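Local coordinates for protein subtilisin-like serine protease (Fervidobacterium pennivorans, PDB 1R6V) that degrades keratin into peptides as a subtilisin-like serine protease, allowing its bacterium to grow on native feathers, at residues Y29-N39 and K63-V74; Y91-I101 and S267-T276. The protein carries 1 engineered substitution. One frame throughout, in Å; residues are numbered along the deposited sequence.

Contact 1 (Y29-N39 and K63-V74)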
loop_
_atom_site.group_PDB
_atom_site.type_symbol
_atom_site.label_atom_id
_atom_site.label_comp_id
_atom_site.label_asym_id
_atom_site.label_seq_id
_atom_site.Cartn_x
_atom_site.Cartn_y
_atom_site.Cartn_z
ATOM N N TYR A 29 5.956 9.494 8.292
ATOM C CA TYR A 29 5.016 8.751 9.113
ATOM C C TYR A 29 4.563 9.483 10.366
ATOM O O TYR A 29 5.242 10.393 10.860
ATOM C CB TYR A 29 5.598 7.368 9.457
ATOM C CG TYR A 29 6.846 7.382 10.320
ATOM C CD1 TYR A 29 6.749 7.348 11.710
ATOM C CD2 TYR A 29 8.118 7.435 9.746
ATOM C CE1 TYR A 29 7.886 7.367 12.517
ATOM C CE2 TYR A 29 9.269 7.454 10.544
ATOM C CZ TYR A 29 9.138 7.422 11.937
ATOM O OH TYR A 29 10.256 7.466 12.751
ATOM N N THR A 30 3.398 9.096 10.868
ATOM C CA THR A 30 2.834 9.701 12.063
ATOM C C THR A 30 3.527 9.135 13.289
ATOM O O THR A 30 3.656 7.930 13.435
ATOM C CB THR A 30 1.334 9.415 12.155
ATOM O OG1 THR A 30 0.690 9.963 10.998
ATOM C CG2 THR A 30 0.736 10.037 13.421
ATOM N N GLU A 31 3.971 10.017 14.174
ATOM C CA GLU A 31 4.663 9.575 15.374
ATOM C C GLU A 31 3.708 9.095 16.471
ATOM O O GLU A 31 2.510 9.408 16.454
ATOM C CB GLU A 31 5.524 10.729 15.905
ATOM C CG GLU A 31 6.463 10.343 17.031
ATOM C CD GLU A 31 7.468 9.288 16.607
ATOM O OE1 GLU A 31 8.507 9.637 15.997
ATOM O OE2 GLU A 31 7.208 8.106 16.881
ATOM N N GLY A 32 4.253 8.306 17.397
ATOM C CA GLY A 32 3.506 7.821 18.546
ATOM C C GLY A 32 2.479 6.718 18.424
ATOM O O GLY A 32 1.687 6.529 19.344
ATOM N N LYS A 33 2.485 5.985 17.317
ATOM C CA LYS A 33 1.519 4.912 17.132
ATOM C C LYS A 33 2.082 3.833 16.221
ATOM O O LYS A 33 2.836 4.135 15.296
ATOM C CB LYS A 33 0.237 5.469 16.498
ATOM C CG LYS A 33 -0.766 4.397 16.090
ATOM C CD LYS A 33 -1.909 4.970 15.253
ATOM C CE LYS A 33 -2.913 5.720 16.106
ATOM N NZ LYS A 33 -4.116 6.064 15.281
ATOM N N ILE A 34 1.728 2.583 16.501
ATOM C CA ILE A 34 2.139 1.472 15.645
ATOM C C ILE A 34 0.939 0.616 15.268
ATOM O O ILE A 34 -0.025 0.506 16.029
ATOM C CB ILE A 34 3.201 0.545 16.303
ATOM C CG1 ILE A 34 2.724 0.036 17.670
ATOM C CG2 ILE A 34 4.522 1.282 16.409
ATOM C CD1 ILE A 34 3.722 -1.004 18.302
ATOM N N LEU A 35 0.983 0.049 14.064
ATOM C CA LEU A 35 -0.090 -0.820 13.588
ATOM C C LEU A 35 0.500 -2.209 13.605
ATOM O O LEU A 35 1.567 -2.431 13.042
ATOM C CB LEU A 35 -0.512 -0.459 12.152
ATOM C CG LEU A 35 -0.837 1.009 11.838
ATOM C CD1 LEU A 35 -1.718 1.058 10.608
ATOM C CD2 LEU A 35 -1.486 1.703 12.994
ATOM N N VAL A 36 -0.183 -3.139 14.265
ATOM C CA VAL A 36 0.314 -4.501 14.374
ATOM C C VAL A 36 -0.574 -5.501 13.655
ATOM O O VAL A 36 -1.745 -5.654 13.993
ATOM C CB VAL A 36 0.442 -4.927 15.870
ATOM C CG1 VAL A 36 0.991 -6.353 15.973
ATOM C CG2 VAL A 36 1.382 -3.937 16.612
ATOM N N GLY A 37 -0.006 -6.151 12.640
ATOM C CA GLY A 37 -0.710 -7.174 11.895
ATOM C C GLY A 37 -0.322 -8.446 12.610
ATOM O O GLY A 37 0.865 -8.738 12.764
ATOM N N TYR A 38 -1.306 -9.215 13.047
ATOM C CA TYR A 38 -1.019 -10.420 13.800
ATOM C C TYR A 38 -1.681 -11.637 13.200
ATOM O O TYR A 38 -2.505 -11.541 12.292
ATOM C CB TYR A 38 -1.555 -10.238 15.230
ATOM C CG TYR A 38 -3.067 -10.034 15.299
ATOM C CD1 TYR A 38 -3.939 -11.122 15.341
ATOM C CD2 TYR A 38 -3.629 -8.753 15.319
ATOM C CE1 TYR A 38 -5.331 -10.945 15.403
ATOM C CE2 TYR A 38 -5.033 -8.565 15.380
ATOM C CZ TYR A 38 -5.876 -9.672 15.421
ATOM O OH TYR A 38 -7.251 -9.507 15.481
ATOM N N ASN A 39 -1.287 -12.794 13.712
ATOM C CA ASN A 39 -1.941 -14.024 13.334
ATOM C C ASN A 39 -2.603 -14.421 14.650
ATOM O O ASN A 39 -3.791 -14.695 14.684
ATOM C CB ASN A 39 -0.948 -15.085 12.871
ATOM C CG ASN A 39 -0.497 -14.865 11.438
ATOM O OD1 ASN A 39 -1.298 -14.501 10.570
ATOM N ND2 ASN A 39 0.782 -15.089 11.182
ATOM N N LYS A 63 -7.055 -8.723 10.914
ATOM C CA LYS A 63 -6.104 -9.010 11.990
ATOM C C LYS A 63 -5.089 -7.899 12.260
ATOM O O LYS A 63 -3.872 -8.114 12.199
ATOM C CB LYS A 63 -5.374 -10.323 11.694
ATOM C CG LYS A 63 -6.253 -11.571 11.799
ATOM C CD LYS A 63 -5.466 -12.790 11.331
ATOM C CE LYS A 63 -6.131 -14.101 11.718
ATOM N NZ LYS A 63 -6.215 -14.249 13.205
ATOM N N VAL A 64 -5.609 -6.723 12.594
ATOM C CA VAL A 64 -4.787 -5.561 12.893
ATOM C C VAL A 64 -5.231 -4.929 14.186
ATOM O O VAL A 64 -6.418 -4.891 14.493
ATOM C CB VAL A 64 -4.888 -4.478 11.783
ATOM C CG1 VAL A 64 -4.293 -3.155 12.279
ATOM C CG2 VAL A 64 -4.137 -4.936 10.544
ATOM N N VAL A 65 -4.257 -4.478 14.965
ATOM C CA VAL A 65 -4.522 -3.767 16.206
ATOM C C VAL A 65 -3.636 -2.529 16.112
ATOM O O VAL A 65 -2.460 -2.649 15.764
ATOM C CB VAL A 65 -4.059 -4.544 17.461
ATOM C CG1 VAL A 65 -4.204 -3.650 18.693
ATOM C CG2 VAL A 65 -4.871 -5.817 17.645
ATOM N N SER A 66 -4.181 -1.351 16.399
ATOM C CA SER A 66 -3.379 -0.131 16.375
ATOM C C SER A 66 -3.085 0.172 17.845
ATOM O O SER A 66 -3.981 0.105 18.685
ATOM C CB SER A 66 -4.156 1.022 15.727
ATOM O OG SER A 66 -5.296 1.348 16.496
ATOM N N ILE A 67 -1.827 0.489 18.143
ATOM C CA ILE A 67 -1.389 0.757 19.515
ATOM C C ILE A 67 -0.800 2.144 19.684
ATOM O O ILE A 67 0.152 2.508 19.001
ATOM C CB ILE A 67 -0.307 -0.261 19.943
ATOM C CG1 ILE A 67 -0.842 -1.684 19.782
ATOM C CG2 ILE A 67 0.157 0.028 21.389
ATOM C CD1 ILE A 67 0.195 -2.768 20.055
ATOM N N LYS A 68 -1.365 2.924 20.599
ATOM C CA LYS A 68 -0.850 4.260 20.877
ATOM C C LYS A 68 0.336 4.044 21.832
ATOM O O LYS A 68 0.236 3.269 22.782
ATOM C CB LYS A 68 -1.933 5.098 21.549
ATOM C CG LYS A 68 -1.762 6.570 21.338
ATOM C CD LYS A 68 -2.785 7.352 22.124
ATOM C CE LYS A 68 -2.807 8.780 21.639
ATOM N NZ LYS A 68 -1.423 9.298 21.456
ATOM N N LEU A 69 1.442 4.740 21.582
ATOM C CA LEU A 69 2.668 4.572 22.371
ATOM C C LEU A 69 2.847 5.299 23.711
ATOM O O LEU A 69 3.749 4.965 24.483
ATOM C CB LEU A 69 3.875 4.892 21.487
ATOM C CG LEU A 69 3.966 4.038 20.217
ATOM C CD1 LEU A 69 5.187 4.445 19.406
ATOM C CD2 LEU A 69 4.048 2.570 20.600
ATOM N N ASN A 70 2.031 6.301 23.983
ATOM C CA ASN A 70 2.147 7.022 25.255
ATOM C C ASN A 70 3.577 7.403 25.668
ATOM O O ASN A 70 4.194 6.711 26.479
ATOM C CB ASN A 70 1.534 6.206 26.401
ATOM C CG ASN A 70 0.155 5.656 26.074
ATOM O OD1 ASN A 70 -0.613 6.246 25.302
ATOM N ND2 ASN A 70 -0.172 4.514 26.680
ATOM N N GLY A 71 4.095 8.500 25.124
ATOM C CA GLY A 71 5.424 8.965 25.486
ATOM C C GLY A 71 6.592 8.118 25.014
ATOM O O GLY A 71 7.518 7.836 25.778
ATOM N N MET A 72 6.551 7.712 23.751
ATOM C CA MET A 72 7.606 6.893 23.160
ATOM C C MET A 72 7.467 7.093 21.655
ATOM O O MET A 72 6.364 7.347 21.164
ATOM C CB MET A 72 7.381 5.424 23.535
ATOM C CG MET A 72 8.597 4.518 23.421
ATOM S SD MET A 72 8.271 2.764 23.897
ATOM C CE MET A 72 8.204 2.871 25.673
ATOM N N THR A 73 8.579 7.017 20.928
ATOM C CA THR A 73 8.532 7.191 19.478
ATOM C C THR A 73 8.399 5.822 18.828
ATOM O O THR A 73 8.609 4.796 19.470
ATOM C CB THR A 73 9.820 7.837 18.923
ATOM O OG1 THR A 73 10.916 6.935 19.112
ATOM C CG2 THR A 73 10.131 9.145 19.645
ATOM N N VAL A 74 8.062 5.811 17.544
ATOM C CA VAL A 74 7.933 4.551 16.833
ATOM C C VAL A 74 9.272 3.825 16.892
ATOM O O VAL A 74 9.322 2.621 17.151
ATOM C CB VAL A 74 7.540 4.791 15.361
ATOM C CG1 VAL A 74 7.556 3.472 14.595
ATOM C CG2 VAL A 74 6.156 5.448 15.290
HETATM O O HOH W 1 1.446 8.336 21.470
HETATM O O HOH W 2 -8.119 -7.202 16.273
#

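Contact 2 (Y91-I101 and S267-T276)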
loop_
_atom_site.group_PDB
_atom_site.type_symbol
_atom_site.label_atom_id
_atom_site.label_comp_id
_atom_site.label_asym_id
_atom_site.label_seq_id
_atom_site.Cartn_x
_atom_site.Cartn_y
_atom_site.Cartn_z
ATOM N N TYR A 91 3.448 -8.317 11.191
ATOM C CA TYR A 91 4.267 -7.131 10.974
ATOM C C TYR A 91 3.931 -6.047 11.972
ATOM O O TYR A 91 2.907 -6.112 12.658
ATOM C CB TYR A 91 4.058 -6.570 9.556
ATOM C CG TYR A 91 2.636 -6.111 9.293
ATOM C CD1 TYR A 91 2.162 -4.891 9.797
ATOM C CD2 TYR A 91 1.740 -6.931 8.610
ATOM C CE1 TYR A 91 0.824 -4.511 9.631
ATOM C CE2 TYR A 91 0.393 -6.560 8.439
ATOM C CZ TYR A 91 -0.054 -5.354 8.950
ATOM O OH TYR A 91 -1.372 -4.988 8.781
ATOM N N VAL A 92 4.818 -5.061 12.056
ATOM C CA VAL A 92 4.628 -3.904 12.922
ATOM C C VAL A 92 5.043 -2.737 12.057
ATOM O O VAL A 92 6.168 -2.717 11.580
ATOM C CB VAL A 92 5.547 -3.931 14.155
ATOM C CG1 VAL A 92 5.266 -2.688 15.017
ATOM C CG2 VAL A 92 5.294 -5.195 14.967
ATOM N N GLU A 93 4.158 -1.768 11.845
ATOM C CA GLU A 93 4.517 -0.631 10.995
ATOM C C GLU A 93 3.855 0.646 11.505
ATOM O O GLU A 93 2.933 0.586 12.303
ATOM C CB GLU A 93 4.020 -0.910 9.569
ATOM C CG GLU A 93 2.500 -1.005 9.490
ATOM C CD GLU A 93 1.984 -1.390 8.109
ATOM O OE1 GLU A 93 0.755 -1.508 7.966
ATOM O OE2 GLU A 93 2.800 -1.575 7.176
ATOM N N PRO A 94 4.325 1.822 11.057
ATOM C CA PRO A 94 3.677 3.052 11.520
ATOM C C PRO A 94 2.503 3.341 10.565
ATOM O O PRO A 94 2.287 2.605 9.594
ATOM C CB PRO A 94 4.776 4.100 11.347
ATOM C CG PRO A 94 5.446 3.635 10.091
ATOM C CD PRO A 94 5.560 2.124 10.302
ATOM N N SER A 95 1.735 4.384 10.858
ATOM C CA SER A 95 0.682 4.816 9.949
ATOM C C SER A 95 1.469 5.845 9.150
ATOM O O SER A 95 2.125 6.724 9.732
ATOM C CB SER A 95 -0.457 5.514 10.693
ATOM O OG SER A 95 -1.304 6.203 9.789
ATOM N N TYR A 96 1.442 5.746 7.834
ATOM C CA TYR A 96 2.200 6.678 7.019
ATOM C C TYR A 96 1.459 7.967 6.678
ATOM O O TYR A 96 0.238 8.042 6.770
ATOM C CB TYR A 96 2.657 5.983 5.743
ATOM C CG TYR A 96 3.659 4.881 6.015
ATOM C CD1 TYR A 96 3.244 3.556 6.150
ATOM C CD2 TYR A 96 5.017 5.166 6.159
ATOM C CE1 TYR A 96 4.162 2.535 6.419
ATOM C CE2 TYR A 96 5.948 4.142 6.427
ATOM C CZ TYR A 96 5.504 2.836 6.555
ATOM O OH TYR A 96 6.385 1.815 6.826
ATOM N N LYS A 97 2.217 8.989 6.286
ATOM C CA LYS A 97 1.620 10.262 5.921
ATOM C C LYS A 97 0.897 10.131 4.580
ATOM O O LYS A 97 1.411 9.499 3.651
ATOM C CB LYS A 97 2.707 11.342 5.796
ATOM C CG LYS A 97 3.461 11.654 7.083
ATOM C CD LYS A 97 2.587 12.369 8.105
ATOM C CE LYS A 97 3.383 12.759 9.335
ATOM N NZ LYS A 97 4.584 13.560 8.975
ATOM N N ARG A 98 -0.299 10.705 4.487
ATOM C CA ARG A 98 -1.062 10.693 3.222
ATOM C C ARG A 98 -1.659 12.070 3.016
ATOM O O ARG A 98 -1.915 12.791 3.972
ATOM C CB ARG A 98 -2.236 9.713 3.256
ATOM C CG ARG A 98 -1.908 8.324 3.718
ATOM C CD ARG A 98 -1.151 7.488 2.706
ATOM N NE ARG A 98 -0.822 6.204 3.305
ATOM C CZ ARG A 98 0.076 5.351 2.831
ATOM N NH1 ARG A 98 0.747 5.629 1.713
ATOM N NH2 ARG A 98 0.350 4.235 3.510
ATOM N N GLU A 99 -1.911 12.418 1.767
ATOM C CA GLU A 99 -2.509 13.700 1.477
ATOM C C GLU A 99 -3.589 13.499 0.447
ATOM O O GLU A 99 -3.527 12.583 -0.368
ATOM C CB GLU A 99 -1.463 14.672 0.923
ATOM C CG GLU A 99 -0.278 14.855 1.846
ATOM C CD GLU A 99 0.747 15.843 1.322
ATOM O OE1 GLU A 99 1.297 15.613 0.222
ATOM O OE2 GLU A 99 1.008 16.849 2.023
ATOM N N LEU A 100 -4.581 14.371 0.496
ATOM C CA LEU A 100 -5.664 14.328 -0.463
ATOM C C LEU A 100 -5.091 14.885 -1.764
ATOM O O LEU A 100 -4.305 15.834 -1.744
ATOM C CB LEU A 100 -6.798 15.226 0.030
ATOM C CG LEU A 100 -8.173 15.121 -0.617
ATOM C CD1 LEU A 100 -8.829 13.832 -0.194
ATOM C CD2 LEU A 100 -9.025 16.317 -0.175
ATOM N N ILE A 101 -5.450 14.286 -2.892
ATOM C CA ILE A 101 -4.999 14.788 -4.187
ATOM C C ILE A 101 -6.023 15.884 -4.491
ATOM O O ILE A 101 -6.984 15.679 -5.227
ATOM C CB ILE A 101 -5.040 13.666 -5.241
ATOM C CG1 ILE A 101 -4.097 12.540 -4.810
ATOM C CG2 ILE A 101 -4.617 14.201 -6.611
ATOM C CD1 ILE A 101 -4.214 11.264 -5.657
ATOM N N SER A 267 -9.119 9.409 -3.820
ATOM C CA SER A 267 -8.227 10.370 -4.468
ATOM C C SER A 267 -7.314 10.939 -3.397
ATOM O O SER A 267 -7.372 12.127 -3.057
ATOM C CB SER A 267 -9.014 11.479 -5.159
ATOM O OG SER A 267 -9.668 10.946 -6.308
ATOM N N TRP A 268 -6.483 10.059 -2.854
ATOM C CA TRP A 268 -5.523 10.395 -1.813
ATOM C C TRP A 268 -4.349 9.437 -1.905
ATOM O O TRP A 268 -4.408 8.422 -2.604
ATOM C CB TRP A 268 -6.177 10.270 -0.436
ATOM C CG TRP A 268 -6.757 8.873 -0.165
ATOM C CD1 TRP A 268 -7.973 8.390 -0.578
ATOM C CD2 TRP A 268 -6.121 7.801 0.545
ATOM N NE1 TRP A 268 -8.129 7.074 -0.161
ATOM C CE2 TRP A 268 -7.007 6.695 0.522
ATOM C CE3 TRP A 268 -4.884 7.664 1.198
ATOM C CZ2 TRP A 268 -6.696 5.475 1.126
ATOM C CZ3 TRP A 268 -4.579 6.452 1.798
ATOM C CH2 TRP A 268 -5.483 5.371 1.757
ATOM N N GLY A 269 -3.271 9.751 -1.200
ATOM C CA GLY A 269 -2.144 8.853 -1.225
ATOM C C GLY A 269 -0.904 9.356 -0.537
ATOM O O GLY A 269 -0.870 10.474 -0.025
ATOM N N GLY A 270 0.114 8.506 -0.544
ATOM C CA GLY A 270 1.383 8.829 0.082
ATOM C C GLY A 270 2.453 7.831 -0.311
ATOM O O GLY A 270 2.161 6.770 -0.861
ATOM N N TRP A 271 3.704 8.169 -0.014
ATOM C CA TRP A 271 4.846 7.325 -0.345
ATOM C C TRP A 271 4.876 5.945 0.339
ATOM O O TRP A 271 5.262 4.937 -0.265
ATOM C CB TRP A 271 6.147 8.077 0.009
ATOM C CG TRP A 271 7.360 7.189 0.099
ATOM C CD1 TRP A 271 8.151 6.774 -0.929
ATOM C CD2 TRP A 271 7.872 6.546 1.282
ATOM N NE1 TRP A 271 9.118 5.912 -0.467
ATOM C CE2 TRP A 271 8.970 5.754 0.884
ATOM C CE3 TRP A 271 7.504 6.564 2.631
ATOM C CZ2 TRP A 271 9.704 4.980 1.792
ATOM C CZ3 TRP A 271 8.235 5.793 3.536
ATOM C CH2 TRP A 271 9.322 5.014 3.110
ATOM N N GLY A 272 4.452 5.903 1.593
ATOM C CA GLY A 272 4.529 4.668 2.357
ATOM C C GLY A 272 3.806 3.418 1.910
ATOM O O GLY A 272 2.602 3.454 1.689
ATOM N N TYR A 273 4.543 2.313 1.770
ATOM C CA TYR A 273 3.933 1.030 1.406
ATOM C C TYR A 273 3.428 0.510 2.736
ATOM O O TYR A 273 4.219 0.217 3.634
ATOM C CB TYR A 273 4.969 0.035 0.882
ATOM C CG TYR A 273 4.378 -1.267 0.378
ATOM C CD1 TYR A 273 4.146 -1.463 -0.978
ATOM C CD2 TYR A 273 4.083 -2.320 1.253
ATOM C CE1 TYR A 273 3.653 -2.668 -1.457
ATOM C CE2 TYR A 273 3.585 -3.534 0.781
ATOM C CZ TYR A 273 3.379 -3.697 -0.584
ATOM O OH TYR A 273 2.931 -4.899 -1.077
ATOM N N SER A 274 2.118 0.382 2.862
ATOM C CA SER A 274 1.526 -0.081 4.116
ATOM C C SER A 274 0.984 -1.485 3.975
ATOM O O SER A 274 0.192 -1.757 3.069
ATOM C CB SER A 274 0.391 0.872 4.521
ATOM O OG SER A 274 -0.450 0.331 5.529
ATOM N N TYR A 275 1.409 -2.387 4.853
ATOM C CA TYR A 275 0.880 -3.744 4.783
ATOM C C TYR A 275 -0.565 -3.753 5.224
ATOM O O TYR A 275 -1.377 -4.571 4.763
ATOM C CB TYR A 275 1.693 -4.692 5.649
ATOM C CG TYR A 275 2.989 -5.081 4.983
ATOM C CD1 TYR A 275 4.122 -4.284 5.104
ATOM C CD2 TYR A 275 3.074 -6.244 4.211
ATOM C CE1 TYR A 275 5.315 -4.638 4.479
ATOM C CE2 TYR A 275 4.265 -6.603 3.580
ATOM C CZ TYR A 275 5.377 -5.792 3.729
ATOM O OH TYR A 275 6.570 -6.163 3.158
ATOM N N THR A 276 -0.890 -2.853 6.144
ATOM C CA THR A 276 -2.254 -2.739 6.625
ATOM C C THR A 276 -3.185 -2.265 5.519
ATOM O O THR A 276 -4.265 -2.831 5.318
ATOM C CB THR A 276 -2.337 -1.753 7.804
ATOM O OG1 THR A 276 -1.592 -2.292 8.894
ATOM C CG2 THR A 276 -3.800 -1.547 8.263
HETATM O O HOH W 3 5.261 -1.044 5.948
HETATM O O HOH W 4 0.437 1.837 7.493
HETATM O O HOH W 5 3.888 8.188 3.293
HETATM O O HOH W 6 1.191 12.817 -1.274
HETATM O O HOH W 7 -9.084 14.449 -3.624
#

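Contact 1 (Y29-N39 and K63-V74)
OE2 of Glu31 faces two backbone N-H groups, Val74 N across the contact at a modelled distance too short to trust and Gly32 N of its own segment at 3.0 Å. The motif beside it is the central antiparallel pair of the propeptide's four-stranded sheet, strands 33-38 and 64-68, running at 157° to each other. Since Thr73 is the N-cap of helix 74-81, the Glu31 carboxylate lies at the helix start, where its charge would probably be favoured. Ile34 pairs with Ile67 (Ile34 O to Ile67 N, 2.8 Å) and Val36 with Val65 (Val36 N to Val65 O, 2.8 Å) as hydrogen-bonded pairs. On their face Ile34 and Ile67 lie side by side, CG1 of Ile34 3.8 Å from CB of Ile67, while Val36 CG2 meets Ile67 CD1. Leu35 and Ser66 turn to the other face, toward helix 246-258, and there Lys33 NZ forms a salt bridge with Asp247. At the far end Lys63 and Val64, both facing Leu59, form a G1 beta bulge; Lys63 crosses the Tyr38 side chain at about a right angle. With CG of Tyr38 between its backbone N and carbonyl carbon (chi1 62°), the ring lies under Lys63 CB, 3.8 Å from the ring centroid. A serine in place of Tyr38 would probably leave Lys63 CB and Val65 CG2 without their aromatic neighbour and open a gap here. Lys63 bends at its last torsion, placing NZ 2.9 Å from Asn39 O, in the carbonyl plane on a lone pair.

Contact 2 (Y91-I101 and S267-T276)
The Tyr96 ring is sandwiched between Gly272 CA, 4.0 Å from its centroid, and Pro94 CG on the opposite face. Tyr96 CB covers one face of the Arg98 guanidinium, whose edge carries Gly272 O in plane, while Arg98 CD meets the edge of the Trp268 ring. NH1 and NH2 of Arg98 grip Gly272 O, NH1 (2.9 Å) on a lone pair and NH2 from above the carbonyl plane; Arg98 NE makes a salt bridge to Asp246. Tyr275 CB sits over the centre of the Tyr91 ring, and Tyr91 OH donates to Thr276 OG1 (2.7 Å). Glu99 N bonds Gly269 O (2.8 Å), so strand 99-100 extends the catalytic sheet antiparallel to strand 263-269. Such pairing, with Leu100 close to Asp162 and Ser267 to Ser381 of the inferred charge relay, whose third position is the engineered Ala200, is consistent with a propeptide segment lying substrate-like in a subtilisin cleft. From CG set between backbone N and carbonyl carbon (chi1 64°), the extended Glu93 chain carries its buried carboxylate to the start of helix 275-286; OE2 receives Tyr275 N (2.8 Å), OE1 Thr276 N and Thr276 OG1, donors that would probably stabilise its negative charge.

How the contacts relate
Contact 1 closes before contact 2 opens along the chain, and their centres lie 14 Å apart. They share the four-stranded propeptide sheet: strand 33-38 stands between 64-68 and 89-93, with probable hydrogen bonds from Leu35 N to Glu93 O (2.7 Å) and from Gly37 N to Tyr91 O (2.9 Å). Contact 1 joins the two central strands of that sheet, whereas contact 2 carries the chain out of its edge strand onto the subtilase domain and into the sheet of strand 263-269. The first residues of helix 246-258 serve both contacts. This is consistent with a propeptide that folds on its own sheet and packs on the catalytic domain, with residues 99-101 running near the inferred active site.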